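Local coordinates for structural protein VP1 (Trichodysplasia spinulosa-associated polyomavirus, PDB 4U60), which forms the pentameric jelly-roll building block of the viral coat and engages sialylated glycolipids, binding the GM1 oligosaccharide, at residues T112-M115 with Y116-G120; H166-Q170 with G171-H175; L227-E230 with N231-P235. All blocks are in the same frame, centred on the assembly; numbering follows the deposited sequence.

Contact 1. Residues T112-M115 with Y116-G120. With GAL (beta-D-galactopyranose), chain H.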
ATOM      1  N   THR C 112      -5.243  -7.393  29.541  1.00 16.66           N
ATOM      2  CA  THR C 112      -5.857  -6.472  28.605  1.00 16.05           C
ATOM      3  C   THR C 112      -7.308  -6.880  28.384  1.00 16.70           C
ATOM      4  O   THR C 112      -7.734  -7.977  28.771  1.00 17.25           O
ATOM      5  CB  THR C 112      -5.145  -6.537  27.249  1.00 15.14           C
ATOM      6  OG1 THR C 112      -5.116  -7.892  26.790  1.00 14.65           O
ATOM      7  CG2 THR C 112      -3.727  -6.007  27.348  1.00 14.50           C
ATOM      8  N   LYS C 113      -8.067  -5.995  27.754  1.00 16.81           N
ATOM      9  CA  LYS C 113      -9.350  -6.378  27.192  1.00 17.75           C
ATOM     10  C   LYS C 113      -9.090  -7.508  26.191  1.00 17.03           C
ATOM     11  O   LYS C 113      -7.991  -7.622  25.636  1.00 16.61           O
ATOM     12  CB  LYS C 113      -9.971  -5.175  26.496  1.00 18.85           C
ATOM     13  CG  LYS C 113     -11.377  -5.391  25.973  1.00 21.25           C
ATOM     14  CD  LYS C 113     -12.025  -4.058  25.595  1.00 22.91           C
ATOM     15  CE  LYS C 113     -12.611  -3.363  26.785  1.00 24.73           C
ATOM     16  NZ  LYS C 113     -13.770  -4.140  27.306  1.00 26.94           N
ATOM     17  N   ARG C 114     -10.085  -8.365  25.986  1.00 17.09           N
ATOM     18  CA  ARG C 114      -9.885  -9.513  25.112  1.00 16.84           C
ATOM     19  C   ARG C 114     -11.034  -9.702  24.124  1.00 16.89           C
ATOM     20  O   ARG C 114     -12.127  -9.168  24.299  1.00 17.16           O
ATOM     21  CB  ARG C 114      -9.591 -10.776  25.941  1.00 17.58           C
ATOM     22  CG  ARG C 114     -10.689 -11.278  26.806  1.00 18.61           C
ATOM     23  CD  ARG C 114     -10.207 -12.394  27.767  1.00 18.89           C
ATOM     24  NE  ARG C 114      -9.669 -13.561  27.054  1.00 18.15           N
ATOM     25  CZ  ARG C 114      -9.248 -14.687  27.634  1.00 18.20           C
ATOM     26  NH1 ARG C 114      -8.768 -15.663  26.880  1.00 17.70           N
ATOM     27  NH2 ARG C 114      -9.304 -14.837  28.963  1.00 18.90           N
ATOM     28  N   MET C 115     -10.730 -10.444  23.063  1.00 16.13           N
ATOM     29  CA  MET C 115     -11.685 -10.725  21.995  1.00 16.43           C
ATOM     30  C   MET C 115     -12.712 -11.794  22.362  1.00 17.17           C
ATOM     31  O   MET C 115     -12.503 -12.590  23.271  1.00 17.44           O
ATOM     32  CB  MET C 115     -10.930 -11.183  20.742  1.00 15.99           C
ATOM     33  CG  MET C 115      -9.997 -10.156  20.145  1.00 15.26           C
ATOM     34  SD  MET C 115      -9.406 -10.601  18.496  1.00 15.00           S
ATOM     35  CE  MET C 115     -10.851 -10.288  17.472  1.00 15.07           C
ATOM     36  N   TYR C 116     -13.821 -11.811  21.617  1.00 17.60           N
ATOM     37  CA  TYR C 116     -14.809 -12.911  21.610  1.00 18.70           C
ATOM     38  C   TYR C 116     -15.306 -13.354  22.981  1.00 20.53           C
ATOM     39  O   TYR C 116     -15.083 -14.475  23.405  1.00 20.17           O
ATOM     40  CB  TYR C 116     -14.302 -14.126  20.807  1.00 18.01           C
ATOM     41  CG  TYR C 116     -13.910 -13.767  19.389  1.00 17.18           C
ATOM     42  CD1 TYR C 116     -14.830 -13.181  18.526  1.00 17.35           C
ATOM     43  CD2 TYR C 116     -12.630 -13.977  18.927  1.00 16.27           C
ATOM     44  CE1 TYR C 116     -14.479 -12.826  17.240  1.00 16.86           C
ATOM     45  CE2 TYR C 116     -12.270 -13.637  17.628  1.00 15.59           C
ATOM     46  CZ  TYR C 116     -13.186 -13.039  16.796  1.00 16.08           C
ATOM     47  OH  TYR C 116     -12.830 -12.672  15.502  1.00 15.62           O
ATOM     48  N   ASP C 117     -15.995 -12.441  23.650  1.00 22.94           N
ATOM     49  CA  ASP C 117     -16.731 -12.774  24.878  1.00 25.36           C
ATOM     50  C   ASP C 117     -15.818 -13.424  25.910  1.00 24.62           C
ATOM     51  O   ASP C 117     -16.141 -14.460  26.503  1.00 25.03           O
ATOM     52  CB  ASP C 117     -17.949 -13.644  24.546  1.00 28.75           C
ATOM     53  CG  ASP C 117     -18.975 -12.896  23.711  1.00 31.62           C
ATOM     54  OD1 ASP C 117     -19.057 -11.650  23.843  1.00 35.58           O
ATOM     55  OD2 ASP C 117     -19.669 -13.545  22.906  1.00 36.63           O
ATOM     56  N   ASP C 118     -14.681 -12.763  26.110  1.00 23.79           N
ATOM     57  CA  ASP C 118     -13.674 -13.147  27.097  1.00 24.30           C
ATOM     58  C   ASP C 118     -13.029 -14.512  26.875  1.00 22.93           C
ATOM     59  O   ASP C 118     -12.491 -15.098  27.806  1.00 22.89           O
ATOM     60  CB  ASP C 118     -14.238 -13.054  28.528  1.00 27.10           C
ATOM     61  CG  ASP C 118     -14.259 -11.634  29.056  1.00 28.90           C
ATOM     62  OD1 ASP C 118     -13.544 -10.763  28.532  1.00 30.39           O
ATOM     63  OD2 ASP C 118     -15.004 -11.403  30.026  1.00 34.47           O
ATOM     64  N   LYS C 119     -13.077 -15.018  25.641  1.00 21.21           N
ATOM     65  CA  LYS C 119     -12.457 -16.277  25.312  1.00 20.75           C
ATOM     66  C   LYS C 119     -11.231 -16.160  24.423  1.00 18.46           C
ATOM     67  O   LYS C 119     -10.425 -17.089  24.386  1.00 17.89           O
ATOM     68  CB  LYS C 119     -13.471 -17.168  24.571  1.00 22.13           C
ATOM     69  CG  LYS C 119     -14.704 -17.499  25.377  1.00 24.85           C
ATOM     70  CD  LYS C 119     -14.332 -18.323  26.580  1.00 26.71           C
ATOM     71  CE  LYS C 119     -15.556 -18.611  27.434  1.00 29.54           C
ATOM     72  NZ  LYS C 119     -16.000 -20.000  27.243  1.00 31.66           N
ATOM     73  N   GLY C 120     -11.135 -15.075  23.672  1.00 17.04           N
ATOM     74  CA  GLY C 120     -10.097 -14.945  22.653  1.00 15.97           C
ATOM     75  C   GLY C 120      -8.840 -14.285  23.149  1.00 15.14           C
ATOM     76  O   GLY C 120      -8.629 -14.149  24.349  1.00 15.07           O
TER
HETATM   77  C1  GAL H   4     -10.831 -19.966  31.972  0.70 29.93           C
HETATM   78  C2  GAL H   4     -11.733 -20.866  31.140  0.70 28.83           C
HETATM   79  C3  GAL H   4     -11.824 -20.354  29.704  0.70 28.26           C
HETATM   80  C4  GAL H   4     -12.190 -18.872  29.697  0.70 27.96           C
HETATM   81  C5  GAL H   4     -11.235 -18.083  30.603  0.70 28.43           C
HETATM   82  C6  GAL H   4     -11.576 -16.603  30.723  0.70 27.78           C
HETATM   83  O2  GAL H   4     -11.193 -22.171  31.160  0.70 28.19           O
HETATM   84  O3  GAL H   4     -12.754 -21.131  28.963  0.70 27.36           O
HETATM   85  O4  GAL H   4     -13.540 -18.708  30.103  0.70 26.77           O
HETATM   86  O5  GAL H   4     -11.245 -18.616  31.910  0.70 28.71           O
HETATM   87  O6  GAL H   4     -10.630 -15.984  31.586  0.70 27.21           O
HETATM   88  O   HOH W   1     -14.429 -10.100  25.321  1.00 23.01           O
HETATM   89  O   HOH W   2     -12.475  -8.096  27.661  1.00 27.70           O
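Arg114 sets CG between its own backbone N and carbonyl carbon (chi1 66°), and a bend at chi3 (-60°) folds the guanidinium back over the turn, onto Gly120. There NE and NH1 grip a single acceptor side-on: Gly120 O lies close to the guanidinium plane, 3.0 Å from Arg114 NE and 3.0 Å from Arg114 NH1. Asp118 O sits over one face of the same group, 3.3 Å from Arg114 CZ. The Asp118 carboxylate bypasses this charge and meets the aliphatic part instead, with Asp118 OD1 3.4 Å from Arg114 CG. Two waters tie these residues again, one joining Arg114 O to Asp118 N, the other Arg114 N to Asp118 OD1.

Lys119 N donates to Tyr116 O in the type I' turn from Tyr116 to Lys119, and outside it Gly120 N donates to Met115 O at 2.9 Å. Met115, a flexible thioether, lies alongside Tyr116: SD approaches the ring obliquely in a Met-aromatic contact, and Met115 CE packs 3.6 Å from Tyr116 CE2.

On the sugar side, Arg114 NH2 comes within 3.2 Å of galactose O6, and Lys119 CE within 3.3 Å of galactose O4. Arg114, Asp118 and Lys119 belong to a glycan pocket, and the two-nitrogen grip on a backbone oxygen fixes the guanidinium's rotation, probably presenting NH2 toward the sugar while its charge could favour an acidic glycan.

Contact 2. Residues H166-Q170 with G171-H175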
ATOM      1  N   HIS C 166      -3.037  31.276  22.746  1.00 13.12           N
ATOM      2  CA  HIS C 166      -3.782  32.093  21.791  1.00 12.79           C
ATOM      3  C   HIS C 166      -4.430  31.257  20.709  1.00 12.24           C
ATOM      4  O   HIS C 166      -3.876  30.243  20.281  1.00 11.81           O
ATOM      5  CB  HIS C 166      -2.842  33.126  21.158  1.00 12.82           C
ATOM      6  CG  HIS C 166      -3.566  34.197  20.418  1.00 12.98           C
ATOM      7  ND1 HIS C 166      -3.815  34.140  19.066  1.00 12.65           N
ATOM      8  CD2 HIS C 166      -4.177  35.316  20.860  1.00 13.56           C
ATOM      9  CE1 HIS C 166      -4.523  35.188  18.699  1.00 13.13           C
ATOM     10  NE2 HIS C 166      -4.756  35.927  19.773  1.00 13.60           N
ATOM     11  N   GLN C 167      -5.588  31.711  20.241  1.00 12.12           N
ATOM     12  CA  GLN C 167      -6.349  31.057  19.192  1.00 11.82           C
ATOM     13  C   GLN C 167      -5.519  30.650  17.974  1.00 11.27           C
ATOM     14  O   GLN C 167      -5.753  29.609  17.365  1.00 11.14           O
ATOM     15  CB  GLN C 167      -7.487  31.968  18.723  1.00 12.32           C
ATOM     16  CG  GLN C 167      -8.688  32.026  19.664  1.00 12.96           C
ATOM     17  CD  GLN C 167      -8.575  33.027  20.789  1.00 13.56           C
ATOM     18  OE1 GLN C 167      -7.514  33.639  21.046  1.00 13.51           O
ATOM     19  NE2 GLN C 167      -9.692  33.216  21.484  1.00 14.25           N
ATOM     20  N   SER C 168      -4.573  31.495  17.620  1.00 11.31           N
ATOM     21  CA  SER C 168      -3.815  31.361  16.382  1.00 11.04           C
ATOM     22  C   SER C 168      -2.885  30.172  16.377  1.00 10.75           C
ATOM     23  O   SER C 168      -2.406  29.765  15.301  1.00 10.94           O
ATOM     24  CB  SER C 168      -3.024  32.638  16.125  1.00 11.25           C
ATOM     25  OG  SER C 168      -2.100  32.900  17.193  1.00 11.30           O
ATOM     26  N   THR C 169      -2.664  29.561  17.537  1.00 10.67           N
ATOM     27  CA  THR C 169      -1.760  28.412  17.620  1.00 10.64           C
ATOM     28  C   THR C 169      -2.371  27.103  17.115  1.00 10.27           C
ATOM     29  O   THR C 169      -1.693  26.082  17.086  1.00  9.81           O
ATOM     30  CB  THR C 169      -1.232  28.195  19.048  1.00 11.02           C
ATOM     31  OG1 THR C 169      -2.329  27.867  19.912  1.00 11.80           O
ATOM     32  CG2 THR C 169      -0.481  29.415  19.535  1.00 11.93           C
ATOM     33  N   GLN C 170      -3.648  27.130  16.702  1.00 10.34           N
ATOM     34  CA  GLN C 170      -4.258  26.002  15.995  1.00 10.28           C
ATOM     35  C   GLN C 170      -3.890  25.989  14.505  1.00 10.25           C
ATOM     36  O   GLN C 170      -4.143  24.987  13.826  1.00 10.50           O
ATOM     37  CB  GLN C 170      -5.772  25.942  16.229  1.00 10.63           C
ATOM     38  CG  GLN C 170      -6.080  25.658  17.677  1.00 10.93           C
ATOM     39  CD  GLN C 170      -7.532  25.605  18.058  1.00 11.40           C
ATOM     40  OE1 GLN C 170      -7.844  25.477  19.247  1.00 11.88           O
ATOM     41  NE2 GLN C 170      -8.440  25.679  17.070  1.00 12.02           N
ATOM     42  N   GLY C 171      -3.273  27.083  14.062  1.00 10.16           N
ATOM     43  CA  GLY C 171      -2.628  27.200  12.757  1.00 10.05           C
ATOM     44  C   GLY C 171      -1.151  27.425  13.014  1.00 10.04           C
ATOM     45  O   GLY C 171      -0.647  27.112  14.096  1.00  9.99           O
ATOM     46  N   LEU C 172      -0.463  28.007  12.037  1.00 10.22           N
ATOM     47  CA  LEU C 172       0.959  28.309  12.183  1.00 10.65           C
ATOM     48  C   LEU C 172       1.097  29.772  12.599  1.00 10.87           C
ATOM     49  O   LEU C 172       0.802  30.686  11.822  1.00 11.50           O
ATOM     50  CB  LEU C 172       1.692  28.020  10.866  1.00 10.84           C
ATOM     51  CG  LEU C 172       3.217  27.849  10.932  1.00 11.09           C
ATOM     52  CD1 LEU C 172       3.728  27.263   9.620  1.00 11.46           C
ATOM     53  CD2 LEU C 172       3.945  29.144  11.266  1.00 11.60           C
ATOM     54  N   ASN C 173       1.520  29.983  13.847  1.00 10.70           N
ATOM     55  CA  ASN C 173       1.856  31.302  14.352  1.00 11.28           C
ATOM     56  C   ASN C 173       3.376  31.263  14.589  1.00 11.40           C
ATOM     57  O   ASN C 173       3.842  30.615  15.523  1.00 11.27           O
ATOM     58  CB  ASN C 173       1.101  31.679  15.632  1.00 11.37           C
ATOM     59  CG  ASN C 173       1.491  33.046  16.156  1.00 11.94           C
ATOM     60  OD1 ASN C 173       2.603  33.521  15.907  1.00 12.35           O
ATOM     61  ND2 ASN C 173       0.594  33.705  16.902  1.00 12.14           N
ATOM     62  N   PRO C 174       4.138  31.956  13.736  1.00 12.15           N
ATOM     63  CA  PRO C 174       5.602  31.798  13.825  1.00 12.54           C
ATOM     64  C   PRO C 174       6.248  32.504  15.005  1.00 13.24           C
ATOM     65  O   PRO C 174       7.474  32.398  15.203  1.00 14.04           O
ATOM     66  CB  PRO C 174       6.077  32.406  12.510  1.00 12.81           C
ATOM     67  CG  PRO C 174       5.058  33.465  12.206  1.00 13.41           C
ATOM     68  CD  PRO C 174       3.752  32.819  12.611  1.00 12.61           C
ATOM     69  N   HIS C 175       5.445  33.222  15.800  1.00 13.44           N
ATOM     70  CA  HIS C 175       5.931  33.766  17.073  1.00 14.29           C
ATOM     71  C   HIS C 175       6.041  32.721  18.165  1.00 13.83           C
ATOM     72  O   HIS C 175       6.499  33.028  19.260  1.00 14.80           O
ATOM     73  CB  HIS C 175       5.010  34.895  17.533  1.00 15.06           C
ATOM     74  CG  HIS C 175       5.050  36.075  16.631  1.00 16.48           C
ATOM     75  ND1 HIS C 175       4.140  36.295  15.621  1.00 17.58           N
ATOM     76  CD2 HIS C 175       5.943  37.092  16.571  1.00 17.79           C
ATOM     77  CE1 HIS C 175       4.457  37.413  14.991  1.00 17.87           C
ATOM     78  NE2 HIS C 175       5.537  37.921  15.556  1.00 19.14           N
TER
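The backbone runs through a 3-10 segment, 167-170, and leaves it at Gly171, whose N donates to Ser168 O at 3.1 Å, before 171-173 continues in an extended course past the segment. This course brings Asn173 back beside Ser168. With CG anti to the backbone N (chi1 179°), the Asn173 amide reaches across to the serine, and ND2 donates to Ser168 OG at 2.8 Å in a nearly straight bond (166°) lying in the amide plane.

Serine suits the spot because one short hydroxyl can serve two neighbours: Ser168 OG is also hydrogen-bonded to His166 ND1, at 2.8 Å. The same ring nitrogen accepts from Ser168 N at 3.1 Å, from a direction tilted off the ring plane, and the two bonds hold the His166 ring against the start of the 3-10 segment. Thr169 OG1 adds a bond to His166 O at 2.9 Å, joining Thr169 N on that carbonyl.

The other end of the Asn173 amide is equally occupied. Its OD1 accepts from His175 N at 2.9 Å and from His175 ND1 at 3.2 Å, the latter in the plane of the imidazole. Asparagine fits here because it donates and accepts through one flat group, and both ends being engaged fixes which way the amide is flipped. Gln170 is engaged outside the turn, NE2 donating to Tyr43 O of the third subunit.

OD1 accepting from the backbone N two residues on is an Asx turn; here it follows a 3-10 turn in the loop between strands 141-144 and 177-179, against a neighbouring subunit of the pentamer.

Contact 3. Residues L227-E230 with N231-P235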
ATOM      1  N   LEU C 227      22.269  11.382   4.408  1.00 15.38           N
ATOM      2  CA  LEU C 227      21.982  12.679   5.027  1.00 14.98           C
ATOM      3  C   LEU C 227      22.508  13.876   4.220  1.00 15.54           C
ATOM      4  O   LEU C 227      22.265  15.033   4.575  1.00 15.17           O
ATOM      5  CB  LEU C 227      22.538  12.713   6.458  1.00 14.73           C
ATOM      6  CG  LEU C 227      21.935  11.687   7.429  1.00 13.97           C
ATOM      7  CD1 LEU C 227      22.773  11.645   8.700  1.00 14.05           C
ATOM      8  CD2 LEU C 227      20.493  12.033   7.765  1.00 13.44           C
ATOM      9  N   LEU C 228      23.241  13.598   3.153  1.00 16.28           N
ATOM     10  CA  LEU C 228      23.719  14.656   2.261  1.00 17.54           C
ATOM     11  C   LEU C 228      22.544  15.367   1.580  1.00 18.07           C
ATOM     12  O   LEU C 228      21.563  14.738   1.188  1.00 17.87           O
ATOM     13  CB  LEU C 228      24.637  14.066   1.205  1.00 18.54           C
ATOM     14  CG  LEU C 228      25.876  13.321   1.729  1.00 18.90           C
ATOM     15  CD1 LEU C 228      26.772  12.932   0.561  1.00 20.33           C
ATOM     16  CD2 LEU C 228      26.664  14.143   2.738  1.00 18.94           C
ATOM     17  N   ASP C 229      22.635  16.679   1.443  1.00 19.25           N
ATOM     18  CA  ASP C 229      21.597  17.413   0.720  1.00 20.49           C
ATOM     19  C   ASP C 229      21.843  17.374  -0.783  1.00 22.50           C
ATOM     20  O   ASP C 229      22.735  16.658  -1.259  1.00 22.28           O
ATOM     21  CB  ASP C 229      21.466  18.830   1.274  1.00 20.61           C
ATOM     22  CG  ASP C 229      22.671  19.723   0.982  1.00 21.85           C
ATOM     23  OD1 ASP C 229      23.526  19.408   0.128  1.00 21.91           O
ATOM     24  OD2 ASP C 229      22.754  20.775   1.652  1.00 23.53           O
ATOM     25  N   GLU C 230      21.060  18.158  -1.531  1.00 24.63           N
ATOM     26  CA  GLU C 230      21.170  18.209  -2.995  1.00 27.81           C
ATOM     27  C   GLU C 230      22.518  18.735  -3.500  1.00 28.86           C
ATOM     28  O   GLU C 230      22.899  18.471  -4.642  1.00 29.47           O
ATOM     29  CB  GLU C 230      20.008  19.015  -3.617  1.00 29.72           C
ATOM     30  CG  GLU C 230      19.835  20.444  -3.101  1.00 31.36           C
ATOM     31  CD  GLU C 230      18.804  20.551  -1.994  1.00 33.29           C
ATOM     32  OE1 GLU C 230      18.950  19.846  -0.972  1.00 32.18           O
ATOM     33  OE2 GLU C 230      17.839  21.346  -2.127  1.00 35.70           O
ATOM     34  N   ASN C 231      23.237  19.473  -2.653  1.00 28.51           N
ATOM     35  CA  ASN C 231      24.575  19.947  -2.996  1.00 29.36           C
ATOM     36  C   ASN C 231      25.681  19.035  -2.465  1.00 27.85           C
ATOM     37  O   ASN C 231      26.838  19.394  -2.515  1.00 28.57           O
ATOM     38  CB  ASN C 231      24.784  21.362  -2.452  1.00 30.51           C
ATOM     39  CG  ASN C 231      23.737  22.340  -2.958  1.00 31.85           C
ATOM     40  OD1 ASN C 231      23.510  22.441  -4.161  1.00 34.80           O
ATOM     41  ND2 ASN C 231      23.084  23.045  -2.046  1.00 32.20           N
ATOM     42  N   GLY C 232      25.323  17.868  -1.934  1.00 25.75           N
ATOM     43  CA  GLY C 232      26.311  16.926  -1.431  1.00 24.64           C
ATOM     44  C   GLY C 232      26.863  17.240  -0.049  1.00 23.20           C
ATOM     45  O   GLY C 232      27.929  16.731   0.329  1.00 23.20           O
ATOM     46  N   VAL C 233      26.132  18.039   0.726  1.00 21.36           N
ATOM     47  CA  VAL C 233      26.594  18.449   2.053  1.00 20.56           C
ATOM     48  C   VAL C 233      25.661  17.912   3.128  1.00 18.91           C
ATOM     49  O   VAL C 233      24.464  18.116   3.046  1.00 18.42           O
ATOM     50  CB  VAL C 233      26.663  19.990   2.176  1.00 20.98           C
ATOM     51  CG1 VAL C 233      27.279  20.380   3.511  1.00 21.23           C
ATOM     52  CG2 VAL C 233      27.473  20.582   1.029  1.00 22.18           C
ATOM     53  N   GLY C 234      26.234  17.249   4.131  1.00 17.86           N
ATOM     54  CA  GLY C 234      25.487  16.724   5.267  1.00 16.90           C
ATOM     55  C   GLY C 234      25.393  17.763   6.376  1.00 16.65           C
ATOM     56  O   GLY C 234      26.058  18.805   6.309  1.00 17.41           O
ATOM     57  N   PRO C 235      24.620  17.469   7.432  1.00 15.57           N
ATOM     58  CA  PRO C 235      24.618  18.344   8.608  1.00 15.35           C
ATOM     59  C   PRO C 235      26.048  18.566   9.142  1.00 16.15           C
ATOM     60  O   PRO C 235      26.827  17.614   9.224  1.00 16.53           O
ATOM     61  CB  PRO C 235      23.771  17.574   9.609  1.00 14.74           C
ATOM     62  CG  PRO C 235      22.844  16.747   8.767  1.00 14.12           C
ATOM     63  CD  PRO C 235      23.708  16.317   7.608  1.00 14.79           C
TER
HETATM   64  O   HOH W   3      24.161  22.864   0.674  1.00 33.76           O
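Asp229 OD1 is gripped by two backbone N-H groups across the turn, Asn231 N at 2.8 Å and Val233 N at 3.0 Å from it. They approach from opposite faces of the carboxylate plane, and the Val233 bond is the straighter (164°, against 132°). The torsion responsible puts CG between the residue's own backbone N and carbonyl carbon (chi1 69°), which folds the short acid over the turn it begins; aspartate has just the length to do so. The negative charge probably strengthens both bonds. Its second oxygen, OD2, accepts a hydrogen bond from a water at 2.7 Å, and that water in turn accepts from Asn231 ND2.

The backbone closes the same loop. Asp229 to Gly232 make a type I turn, with Gly232 N donating to Asp229 O at 2.9 Å, and Asp229 N donates to Val233 O at 2.8 Å. Glycine suits position 232, where phi is positive.

Nearer the loop's base the side chains pack: Leu228 CD2 lies against the backbone at Gly234 N (3.4 Å), and Leu227 CB meets Pro235 CD (4.0 Å).

The hairpin-like loop follows strand 225-226 and leads toward strand 241-254. Leu227 packs on Ala92 and Val95 of strand 86-99 and on Tyr204 of strand 201-208, Val233 touches Arg276 of strand 260-279, and Glu230 makes a salt bridge to Lys96 of the third subunit.

How the contacts relate
From the N terminus the three contacts follow in series, none nesting within or crossing another. Contact 1 turns the chain in the loop between strands 86-99 and 129-136, at a glycan-binding end of the subunit. Contact 2 turns it in the later loop between strands 141-144 and 177-179, beside the small three-stranded sheet. The centres of contact 1 and contact 2 are about 44 Å apart. Contact 3 closes a tight loop between strands 225-226 and 241-254, against strands 86-99, 201-208 and 260-279 of the jelly roll and across the chain's centre from contact 1. The centres of contact 2 and contact 3 are about 31 Å apart. All three also meet neighbouring subunits of the pentamer.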